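Local coordinates for LPS-assembly lipoprotein (Caulobacter crescentus, PDB 4KWY) that is a lipoprotein of the LptE family that probably takes part in the assembly of lipopolysaccharide at the outer membrane, at residues Ser49-Glu52 against Gln53-Ala56; Ala35-Gln38 against Gly39-Ala42. All coordinates share one frame; numbering follows the deposited sequence.

Interaction 1 of 2, residues Ser49-Glu52 against Gln53-Ala56; sequences SVNE and QRFA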
# COMPACT_ATOMS: atom_id res chain seq x y z
N SER A 49 -3.10 -4.54 -6.69
CA SER A 49 -2.77 -4.28 -8.11
C SER A 49 -2.29 -2.85 -8.23
O SER A 49 -3.08 -1.91 -8.38
CB SER A 49 -3.94 -4.56 -9.04
OG SER A 49 -4.29 -5.92 -8.91
N VAL A 50 -0.98 -2.69 -8.10
CA VAL A 50 -0.35 -1.38 -8.21
C VAL A 50 -0.06 -1.13 -9.69
O VAL A 50 0.41 -2.03 -10.39
CB VAL A 50 0.94 -1.24 -7.34
CG1 VAL A 50 1.53 0.17 -7.47
CG2 VAL A 50 0.64 -1.55 -5.87
N ASN A 51 -0.29 0.12 -10.14
CA ASN A 51 0.09 0.59 -11.47
C ASN A 51 1.58 0.90 -11.35
O ASN A 51 1.98 1.99 -10.91
CB ASN A 51 -0.76 1.79 -11.88
CG ASN A 51 -0.52 2.26 -13.28
OD1 ASN A 51 0.57 2.10 -13.85
ND2 ASN A 51 -1.53 2.87 -13.85
N GLU A 52 2.40 -0.11 -11.62
CA GLU A 52 3.85 -0.08 -11.43
C GLU A 52 4.59 0.87 -12.37
O GLU A 52 5.62 1.44 -11.98
CB GLU A 52 4.43 -1.50 -11.58
CG GLU A 52 4.00 -2.45 -10.47
CD GLU A 52 4.52 -2.19 -9.07
OE1 GLU A 52 5.28 -1.22 -8.87
OE2 GLU A 52 4.16 -2.97 -8.16
N GLN A 53 4.06 1.05 -13.61
CA GLN A 53 4.68 1.96 -14.56
C GLN A 53 4.50 3.39 -14.05
O GLN A 53 5.50 4.12 -14.01
CB GLN A 53 4.16 1.77 -15.99
CG GLN A 53 4.83 0.58 -16.70
CD GLN A 53 4.81 0.64 -18.22
OE1 GLN A 53 4.93 1.70 -18.85
NE2 GLN A 53 4.72 -0.53 -18.86
N ARG A 54 3.27 3.75 -13.58
CA ARG A 54 2.95 5.08 -13.02
C ARG A 54 3.75 5.35 -11.74
O ARG A 54 4.20 6.47 -11.50
CB ARG A 54 1.44 5.23 -12.75
CG ARG A 54 1.00 6.60 -12.20
CD ARG A 54 -0.50 6.70 -12.03
NE ARG A 54 -1.19 6.58 -13.31
CZ ARG A 54 -2.43 6.12 -13.45
NH1 ARG A 54 -3.12 5.72 -12.39
NH2 ARG A 54 -2.98 6.05 -14.65
N PHE A 55 3.96 4.31 -10.93
CA PHE A 55 4.69 4.44 -9.69
C PHE A 55 6.22 4.63 -9.89
O PHE A 55 6.87 5.24 -9.04
CB PHE A 55 4.42 3.22 -8.80
CG PHE A 55 4.93 3.36 -7.39
CD1 PHE A 55 4.37 4.26 -6.50
CD2 PHE A 55 5.99 2.57 -6.94
CE1 PHE A 55 4.84 4.37 -5.20
CE2 PHE A 55 6.46 2.68 -5.63
CZ PHE A 55 5.86 3.57 -4.76
N ALA A 56 6.79 4.08 -10.98
CA ALA A 56 8.22 4.20 -11.24
C ALA A 56 8.58 5.59 -11.82
O ALA A 56 9.75 6.01 -11.77
CB ALA A 56 8.63 3.10 -12.21
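An asparagine N-cap starts the short helix 52-56 directly after strand 44-50, and the contact is the first turn of that helix folding back on its cap. Asn51 OD1 accepts from Arg54 N at 3.2 Å, a fairly straight bond with an N-H...O angle of 163°, although the donor stands above the plane of the side-chain amide. With CG anti to the backbone N (chi1 -175°), the amide is swung forward over the start of the helix, where it also packs against Arg54, OD1 of Asn51 lying 3.4 Å from Arg54 CB. The other end of the same amide sits on the arginine: Asn51 ND2 is 3.4 Å from Arg54 CZ, over the centre of one guanidinium face, with the two planes turned 42° against each other. Arg54 NH1 is hydrogen-bonded to Ser73 OG of strand 67-80, which helps to fix this group beneath the amide. Backbone bonds complete the turn, Phe55 N to Asn51 O at 3.1 Å and Ala56 N to Glu52 O at 3.1 Å. The chain of Glu52 bends at chi2 and carries its carboxylate away from the cap to the start of helix 21-34, where OE1 and OE2 accept from Gly22 N and Gly23 N. Toward the sheet, Val50 CG1 approaches Phe55 CB at 4.4 Å, and both side chains rest on Met72 of strand 67-80. The amide of Asn51 thus has its oxygen on a backbone N-H of the first turn and its nitrogen against a guanidinium face, while the Glu52 carboxylate, held by two backbone N-H groups near the start of another helix, is likely to be stabilised as an anion.

Interaction 2 of 2, residues Ala35-Gln38 against Gly39-Ala42; sequences AHRQ and GSPA
Ser40 turns its hydroxyl back onto the carbonyl of Arg37, and OG donates to Arg37 O at 2.7 Å. The serine torsion explains the reach: OG lies anti to its own carbonyl carbon and beside the backbone N (chi1 -63°), which lets N and OG approach Arg37 O together. Both come from the same face of the carbonyl plane, Ser40 N lying 3.1 Å from Arg37 O and the hydroxyl out of that plane, so one oxygen is gripped twice. The backbone bond closes a type II beta turn from Arg37 to Ser40, in the loop that leads from helix 21-34 to strand 44-50. Gly39 takes the third position of the turn with a positive phi of 97°, at which a CB would be jammed against Gln38 O. The Arg37 chain leaves anti to the backbone N and then bends at chi3 (49°), folding the guanidinium over the serine; Ser40 OG lies 3.0 Å from the plane of the Arg37 guanidinium, offset toward the rim. An alanine in place of Ser40 would probably leave Arg37 O with the backbone donor alone and the guanidinium face without the hydroxyl beneath it. From another direction His36 brings CE1 to 3.8 Å from Ser40 CB, while its ND1 bonds to Ser11 O and its side chain touches Glu14 of strand 13-17.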
# COMPACT_ATOMS: atom_id res chain seq x y z
N ALA A 35 -0.01 -5.87 11.04
CA ALA A 35 0.70 -6.70 12.05
C ALA A 35 0.61 -8.21 11.71
O ALA A 35 0.67 -9.06 12.62
CB ALA A 35 0.18 -6.43 13.46
N HIS A 36 0.52 -8.54 10.41
CA HIS A 36 0.47 -9.93 9.96
C HIS A 36 1.89 -10.51 9.99
O HIS A 36 2.76 -10.09 9.21
CB HIS A 36 -0.19 -10.10 8.58
CG HIS A 36 -0.20 -11.54 8.11
ND1 HIS A 36 -1.02 -12.49 8.70
CD2 HIS A 36 0.57 -12.15 7.17
CE1 HIS A 36 -0.75 -13.63 8.09
NE2 HIS A 36 0.20 -13.48 7.17
N ARG A 37 2.12 -11.46 10.90
CA ARG A 37 3.40 -12.13 11.04
C ARG A 37 3.48 -13.23 9.97
O ARG A 37 2.50 -13.96 9.78
CB ARG A 37 3.56 -12.69 12.47
CG ARG A 37 4.99 -13.09 12.84
CD ARG A 37 5.08 -13.87 14.15
NE ARG A 37 4.13 -14.98 14.23
CZ ARG A 37 4.32 -16.18 13.68
NH1 ARG A 37 5.44 -16.44 13.01
NH2 ARG A 37 3.40 -17.12 13.79
N GLN A 38 4.59 -13.29 9.21
CA GLN A 38 4.75 -14.28 8.14
C GLN A 38 4.81 -15.70 8.73
O GLN A 38 5.46 -15.93 9.76
CB GLN A 38 5.97 -13.98 7.25
CG GLN A 38 5.76 -12.72 6.38
CD GLN A 38 6.92 -12.43 5.45
OE1 GLN A 38 8.09 -12.42 5.85
NE2 GLN A 38 6.60 -12.12 4.20
N GLY A 39 4.04 -16.61 8.13
CA GLY A 39 3.90 -17.98 8.59
C GLY A 39 2.65 -18.18 9.44
O GLY A 39 2.31 -19.32 9.79
N SER A 40 1.95 -17.06 9.77
CA SER A 40 0.72 -17.05 10.56
C SER A 40 -0.49 -17.55 9.74
O SER A 40 -0.49 -17.42 8.51
CB SER A 40 0.43 -15.64 11.07
OG SER A 40 1.44 -15.18 11.95
N PRO A 41 -1.54 -18.11 10.41
CA PRO A 41 -2.73 -18.52 9.66
C PRO A 41 -3.43 -17.30 9.08
O PRO A 41 -3.47 -16.23 9.71
CB PRO A 41 -3.61 -19.24 10.70
CG PRO A 41 -2.85 -19.27 11.96
CD PRO A 41 -1.72 -18.30 11.87
N ALA A 42 -3.92 -17.43 7.84
CA ALA A 42 -4.59 -16.36 7.12
C ALA A 42 -6.08 -16.66 6.97
O ALA A 42 -6.44 -17.77 6.61
CB ALA A 42 -3.95 -16.16 5.75

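How the interactions relate
Interaction 2 comes first along the chain, in the loop after helix 21-34, and strand 44-50 then runs from it to interaction 1, where the chain passes into helix 52-56. The two contacts thus lie near opposite ends of one strand, on opposite sides of the chain's centre. The centres of interactions 1 and 2 are about 26 Å apart and the nearest atoms of interactions 1 and 2 about 16 Å, with no touch between them. Strand 44-50 pairs parallel with 13-17 and antiparallel with 67-80. Interaction 2 meets the first neighbour through His36, interaction 1 the second through Val50 and Phe55. Both belong to the lipopolysaccharide-assembly family region, as separate local turns at the entry and exit of a shared strand.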